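Local coordinates for protein isoaspartyl dipeptidase (Fervidobacterium islandicum, PDB 7CDH) that probably hydrolyses isoaspartyl (beta-aspartyl) dipeptides as a zinc-dependent amidohydrolase-family peptidase, a reaction linked to the repair of damaged proteins, at residues 130-135 with 165-170; 157-162 with 204-209. All coordinates share one frame; numbering follows the deposited sequence.

Contact 1: 130-135 with 165-170; sequences YRVPPV and SQPTLE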
loop_
_atom_site.group_PDB
_atom_site.type_symbol
_atom_site.label_atom_id
_atom_site.label_comp_id
_atom_site.label_asym_id
_atom_site.label_seq_id
_atom_site.Cartn_x
_atom_site.Cartn_y
_atom_site.Cartn_z
ATOM N N TYR A 130 15.889 17.855 -4.835
ATOM C CA TYR A 130 15.687 18.480 -6.159
ATOM C C TYR A 130 14.351 18.029 -6.736
ATOM O O TYR A 130 13.628 18.847 -7.278
ATOM C CB TYR A 130 16.757 18.085 -7.171
ATOM C CG TYR A 130 17.967 18.978 -7.285
ATOM C CD1 TYR A 130 18.510 19.665 -6.206
ATOM C CD2 TYR A 130 18.623 19.077 -8.509
ATOM C CE1 TYR A 130 19.656 20.442 -6.336
ATOM C CE2 TYR A 130 19.746 19.875 -8.665
ATOM C CZ TYR A 130 20.275 20.545 -7.575
ATOM O OH TYR A 130 21.415 21.286 -7.777
ATOM N N ARG A 131 14.076 16.731 -6.674
ATOM C CA ARG A 131 13.018 16.114 -7.493
ATOM C C ARG A 131 11.637 16.460 -6.945
ATOM O O ARG A 131 11.432 16.439 -5.743
ATOM C CB ARG A 131 13.174 14.605 -7.507
ATOM C CG ARG A 131 12.109 13.919 -8.343
ATOM C CD ARG A 131 12.568 12.524 -8.638
ATOM N NE ARG A 131 11.637 11.850 -9.505
ATOM C CZ ARG A 131 10.515 11.273 -9.113
ATOM N NH1 ARG A 131 10.155 11.284 -7.835
ATOM N NH2 ARG A 131 9.758 10.700 -10.035
ATOM N N VAL A 132 10.722 16.739 -7.853
ATOM C CA VAL A 132 9.257 16.799 -7.602
ATOM C C VAL A 132 8.658 15.533 -8.211
ATOM O O VAL A 132 9.003 15.214 -9.355
ATOM C CB VAL A 132 8.704 18.084 -8.238
ATOM C CG1 VAL A 132 7.199 18.043 -8.346
ATOM C CG2 VAL A 132 9.191 19.311 -7.482
ATOM N N PRO A 133 7.809 14.736 -7.510
ATOM C CA PRO A 133 7.328 14.998 -6.156
ATOM C C PRO A 133 8.382 14.715 -5.084
ATOM O O PRO A 133 9.181 13.793 -5.223
ATOM C CB PRO A 133 6.179 13.966 -5.963
ATOM C CG PRO A 133 6.539 12.813 -6.831
ATOM C CD PRO A 133 7.311 13.424 -7.996
ATOM N N PRO A 134 8.416 15.490 -3.984
ATOM C CA PRO A 134 9.559 15.475 -3.084
ATOM C C PRO A 134 9.546 14.278 -2.134
ATOM O O PRO A 134 8.465 13.910 -1.744
ATOM C CB PRO A 134 9.407 16.792 -2.311
ATOM C CG PRO A 134 7.937 17.018 -2.288
ATOM C CD PRO A 134 7.438 16.511 -3.626
ATOM N N VAL A 135 10.731 13.739 -1.824
ATOM C CA VAL A 135 10.951 12.667 -0.814
ATOM C C VAL A 135 10.501 13.250 0.524
ATOM O O VAL A 135 10.636 14.466 0.710
ATOM C CB VAL A 135 12.431 12.239 -0.725
ATOM C CG1 VAL A 135 12.881 11.487 -1.956
ATOM C CG2 VAL A 135 13.371 13.443 -0.441
ATOM N N SER A 165 13.055 17.729 -12.214
ATOM C CA SER A 165 12.129 16.671 -12.656
ATOM C C SER A 165 11.065 17.316 -13.536
ATOM O O SER A 165 10.024 16.724 -13.717
ATOM C CB SER A 165 11.560 15.977 -11.494
ATOM O OG SER A 165 10.687 16.822 -10.769
ATOM N N GLN A 166 11.351 18.504 -14.060
ATOM C CA GLN A 166 10.451 19.285 -14.947
ATOM C C GLN A 166 9.094 19.442 -14.259
ATOM O O GLN A 166 8.061 19.080 -14.795
ATOM C CB GLN A 166 10.381 18.641 -16.332
ATOM C CG GLN A 166 11.719 18.544 -17.065
ATOM C CD GLN A 166 12.360 19.893 -17.357
ATOM O OE1 GLN A 166 11.676 20.889 -17.600
ATOM N NE2 GLN A 166 13.693 19.939 -17.302
ATOM N N PRO A 167 9.042 20.046 -13.059
ATOM C CA PRO A 167 7.779 20.196 -12.343
ATOM C C PRO A 167 6.873 21.242 -12.986
ATOM O O PRO A 167 7.371 22.244 -13.480
ATOM C CB PRO A 167 8.213 20.730 -10.973
ATOM C CG PRO A 167 9.489 21.503 -11.286
ATOM C CD PRO A 167 10.171 20.651 -12.342
ATOM N N THR A 168 5.568 21.005 -12.938
ATOM C CA THR A 168 4.527 21.960 -13.409
ATOM C C THR A 168 4.269 23.017 -12.336
ATOM O O THR A 168 4.585 22.771 -11.166
ATOM C CB THR A 168 3.218 21.239 -13.722
ATOM O OG1 THR A 168 2.666 20.694 -12.515
ATOM C CG2 THR A 168 3.425 20.163 -14.764
ATOM N N LEU A 169 3.597 24.093 -12.707
ATOM C CA LEU A 169 3.205 25.173 -11.772
ATOM C C LEU A 169 2.242 24.617 -10.718
ATOM O O LEU A 169 2.388 24.963 -9.535
ATOM C CB LEU A 169 2.567 26.316 -12.568
ATOM C CG LEU A 169 2.028 27.463 -11.708
ATOM C CD1 LEU A 169 3.119 28.013 -10.803
ATOM C CD2 LEU A 169 1.431 28.557 -12.584
ATOM N N GLU A 170 1.279 23.806 -11.138
ATOM C CA GLU A 170 0.296 23.155 -10.240
ATOM C C GLU A 170 1.032 22.324 -9.185
ATOM O O GLU A 170 0.671 22.457 -7.993
ATOM C CB GLU A 170 -0.712 22.349 -11.059
ATOM C CG GLU A 170 -1.723 23.247 -11.780
ATOM C CD GLU A 170 -2.695 22.546 -12.733
ATOM O OE1 GLU A 170 -2.491 21.331 -13.023
ATOM O OE2 GLU A 170 -3.662 23.217 -13.199
HETATM O O HOH W 1 12.656 19.435 -9.810
#

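Contact 2: 157-162 with 204-209; sequences IAISDH and EYLFDI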
loop_
_atom_site.group_PDB
_atom_site.type_symbol
_atom_site.label_atom_id
_atom_site.label_comp_id
_atom_site.label_asym_id
_atom_site.label_seq_id
_atom_site.Cartn_x
_atom_site.Cartn_y
_atom_site.Cartn_z
ATOM N N ILE A 157 14.210 22.392 -4.215
ATOM C CA ILE A 157 13.409 22.017 -5.410
ATOM C C ILE A 157 14.050 22.671 -6.628
ATOM O O ILE A 157 14.237 23.871 -6.611
ATOM C CB ILE A 157 11.962 22.467 -5.204
ATOM C CG1 ILE A 157 11.351 21.713 -4.025
ATOM C CG2 ILE A 157 11.157 22.310 -6.472
ATOM C CD1 ILE A 157 9.945 22.149 -3.730
ATOM N N ALA A 158 14.424 21.893 -7.626
ATOM C CA ALA A 158 15.072 22.402 -8.844
ATOM C C ALA A 158 13.995 22.907 -9.793
ATOM O O ALA A 158 13.022 22.183 -10.046
ATOM C CB ALA A 158 15.924 21.342 -9.497
ATOM N N ILE A 159 14.215 24.106 -10.313
ATOM C CA ILE A 159 13.452 24.714 -11.441
ATOM C C ILE A 159 14.481 25.264 -12.418
ATOM O O ILE A 159 15.590 25.606 -11.981
ATOM C CB ILE A 159 12.517 25.809 -10.906
ATOM C CG1 ILE A 159 13.297 26.806 -10.035
ATOM C CG2 ILE A 159 11.368 25.173 -10.137
ATOM C CD1 ILE A 159 12.585 28.099 -9.781
ATOM N N SER A 160 14.108 25.359 -13.676
ATOM C CA SER A 160 14.904 26.004 -14.740
ATOM C C SER A 160 16.301 25.401 -14.709
ATOM O O SER A 160 17.273 26.154 -14.664
ATOM C CB SER A 160 14.896 27.499 -14.563
ATOM O OG SER A 160 13.552 28.006 -14.528
ATOM N N ASP A 161 16.377 24.071 -14.739
ATOM C CA ASP A 161 17.645 23.308 -14.577
ATOM C C ASP A 161 17.525 21.951 -15.277
ATOM O O ASP A 161 16.455 21.341 -15.218
ATOM C CB ASP A 161 17.994 23.068 -13.107
ATOM C CG ASP A 161 19.425 22.626 -12.907
ATOM O OD1 ASP A 161 19.690 21.404 -13.000
ATOM O OD2 ASP A 161 20.270 23.517 -12.713
ATOM N N HIS A 162 18.616 21.492 -15.873
ATOM C CA HIS A 162 18.688 20.219 -16.620
ATOM C C HIS A 162 18.595 19.013 -15.653
ATOM O O HIS A 162 18.285 17.945 -16.137
ATOM C CB HIS A 162 19.918 20.240 -17.542
ATOM C CG HIS A 162 21.228 20.240 -16.833
ATOM N ND1 HIS A 162 21.910 21.398 -16.540
ATOM C CD2 HIS A 162 22.001 19.243 -16.382
ATOM C CE1 HIS A 162 23.048 21.110 -15.944
ATOM N NE2 HIS A 162 23.115 19.806 -15.835
ATOM N N GLU A 204 10.333 32.634 -13.205
ATOM C CA GLU A 204 8.933 32.750 -13.718
ATOM C C GLU A 204 7.908 32.214 -12.688
ATOM O O GLU A 204 6.980 32.933 -12.281
ATOM C CB GLU A 204 8.835 31.952 -15.014
ATOM C CG GLU A 204 7.951 32.530 -16.095
ATOM C CD GLU A 204 8.335 31.959 -17.464
ATOM O OE1 GLU A 204 9.130 32.633 -18.209
ATOM O OE2 GLU A 204 7.894 30.815 -17.768
ATOM N N TYR A 205 8.023 30.957 -12.281
ATOM C CA TYR A 205 7.042 30.306 -11.380
ATOM C C TYR A 205 6.866 31.113 -10.095
ATOM O O TYR A 205 5.746 31.093 -9.560
ATOM C CB TYR A 205 7.520 28.902 -11.018
ATOM C CG TYR A 205 7.334 27.858 -12.083
ATOM C CD1 TYR A 205 6.515 28.052 -13.185
ATOM C CD2 TYR A 205 7.938 26.629 -11.931
ATOM C CE1 TYR A 205 6.321 27.053 -14.127
ATOM C CE2 TYR A 205 7.755 25.621 -12.860
ATOM C CZ TYR A 205 6.943 25.828 -13.957
ATOM O OH TYR A 205 6.794 24.800 -14.830
ATOM N N LEU A 206 7.924 31.758 -9.591
ATOM C CA LEU A 206 7.854 32.504 -8.302
ATOM C C LEU A 206 6.942 33.727 -8.478
ATOM O O LEU A 206 6.083 33.972 -7.585
ATOM C CB LEU A 206 9.253 32.858 -7.791
ATOM C CG LEU A 206 9.950 31.755 -6.991
ATOM C CD1 LEU A 206 10.224 30.531 -7.838
ATOM C CD2 LEU A 206 11.260 32.247 -6.406
ATOM N N PHE A 207 7.066 34.412 -9.610
ATOM C CA PHE A 207 6.209 35.558 -9.994
ATOM C C PHE A 207 4.786 35.047 -10.217
ATOM O O PHE A 207 3.837 35.746 -9.751
ATOM C CB PHE A 207 6.792 36.292 -11.206
ATOM C CG PHE A 207 8.008 37.122 -10.870
ATOM C CD1 PHE A 207 7.917 38.182 -9.986
ATOM C CD2 PHE A 207 9.241 36.852 -11.434
ATOM C CE1 PHE A 207 9.031 38.942 -9.672
ATOM C CE2 PHE A 207 10.349 37.622 -11.127
ATOM C CZ PHE A 207 10.247 38.651 -10.228
ATOM N N ASP A 208 4.634 33.870 -10.845
ATOM C CA ASP A 208 3.306 33.251 -11.112
ATOM C C ASP A 208 2.588 32.963 -9.786
ATOM O O ASP A 208 1.396 33.297 -9.660
ATOM C CB ASP A 208 3.400 31.972 -11.939
ATOM C CG ASP A 208 3.829 32.154 -13.387
ATOM O OD1 ASP A 208 3.755 33.305 -13.903
ATOM O OD2 ASP A 208 4.264 31.135 -13.981
ATOM N N ILE A 209 3.296 32.458 -8.786
ATOM C CA ILE A 209 2.674 32.153 -7.467
ATOM C C ILE A 209 2.119 33.447 -6.838
ATOM O O ILE A 209 0.969 33.431 -6.351
ATOM C CB ILE A 209 3.685 31.431 -6.554
ATOM C CG1 ILE A 209 4.088 30.067 -7.120
ATOM C CG2 ILE A 209 3.122 31.317 -5.160
ATOM C CD1 ILE A 209 5.388 29.537 -6.566
#

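Contact 1: 130-135 with 165-170
S165 holds OG between its own backbone N and carbonyl carbon (chi1 69°), which turns the hydroxyl toward the carbonyl of V132, while V132 sets CG1 anti to its N (chi1 165°) and places both methyls within reach of CB of P167. The hydroxyl donates to V132 O, OG to O 2.7 Å. It arrives in the carbonyl plane on a lone pair, with a C=O...OG angle of 120°. The carbonyl so gripped belongs to the cis V132-P133 peptide. Beside this bond the packing is apolar: P167 CB lies 3.8 Å from V132 CB and about equally near both methyls, the side chains crossing at roughly a right angle. On the R131 side, CG of the extended arginine rests 3.8 Å from S165 CB, and its guanidinium forms a salt bridge with D178 of the second subunit. Water 1 adds a second polar link, donating to Y130 O (2.8 Å) and accepting from S165 N (3.0 Å). With an alanine for this serine the hydroxyl is gone, which would probably leave V132 O without this donor and the cis-peptide carbonyl less firmly fixed. The contact joins successive beta-alpha loops of the amidohydrolase TIM barrel, those after strands 122-127 and 151-159. Around it, V132 also packs on I157 of strand 151-159 and I175 of helix 169-186, and P167 on I172 of that helix.

Contact 2: 157-162 with 204-209
I159 closes strand 151-159 in an extended conformation and meets the first turn of helix 204-212, its CA 8.5 Å from that of Y205; straight after it, S160 adopts a left-handed conformation (52/52°) that swings the chain out of the strand. This is strand-to-helix packing in the TIM barrel of the amidohydrolase family: helix 204-212 follows the neighbouring parallel strand, 191-196, and I159 reaches outward to it. The isoleucine divides its work between two branches. CG2 approaches the edge of the Y205 ring, near its plane, 4.1 Å from CD2, and the two side chains run alongside one another, pointing opposite ways. The other branch, with CG1 between the backbone N and the carbonyl carbon (chi1 52°), carries CD1 toward L206, where it meets CD1 of the leucine at 3.9 Å. No hydrogen bond joins the two segments, so the contact rests on these two apolar touches. L206 continues the layer onto F194 of strand 191-196 and F238 of helix 229-240, and Y205 leans on I172 of helix 169-186. Just past the strand end, D161 OD2 is hydrogen-bonded to NE2 of H195, a ligand of a bound zinc ion, a second-shell bond likely to help orient that imidazole. The phenol of Y205 points its OH to P167 O, a hydrogen bond, while D208 OD2 lies in the ring plane at its edge.

From the N terminus, the chain first supplies 130-135, in the loop after strand 122-127, then 157-162 at the end of strand 151-159, then 165-170 leading into helix 169-186, and last 204-209. The two contacts therefore cross: contact 1 closes a loop that contains the first half of contact 2, and contact 2 closes one that contains the second half of contact 1. Their centres lie about 10 Å apart. Segment 130-135 also pairs directly with 157-162, through Y130 O and A158 N at 3.2 Å, a probable hydrogen bond. Together the two contacts join the loop after strand 122-127 and the end of strand 151-159 to the entry of helix 169-186 and the first turns of helix 204-212, beside the second subunit.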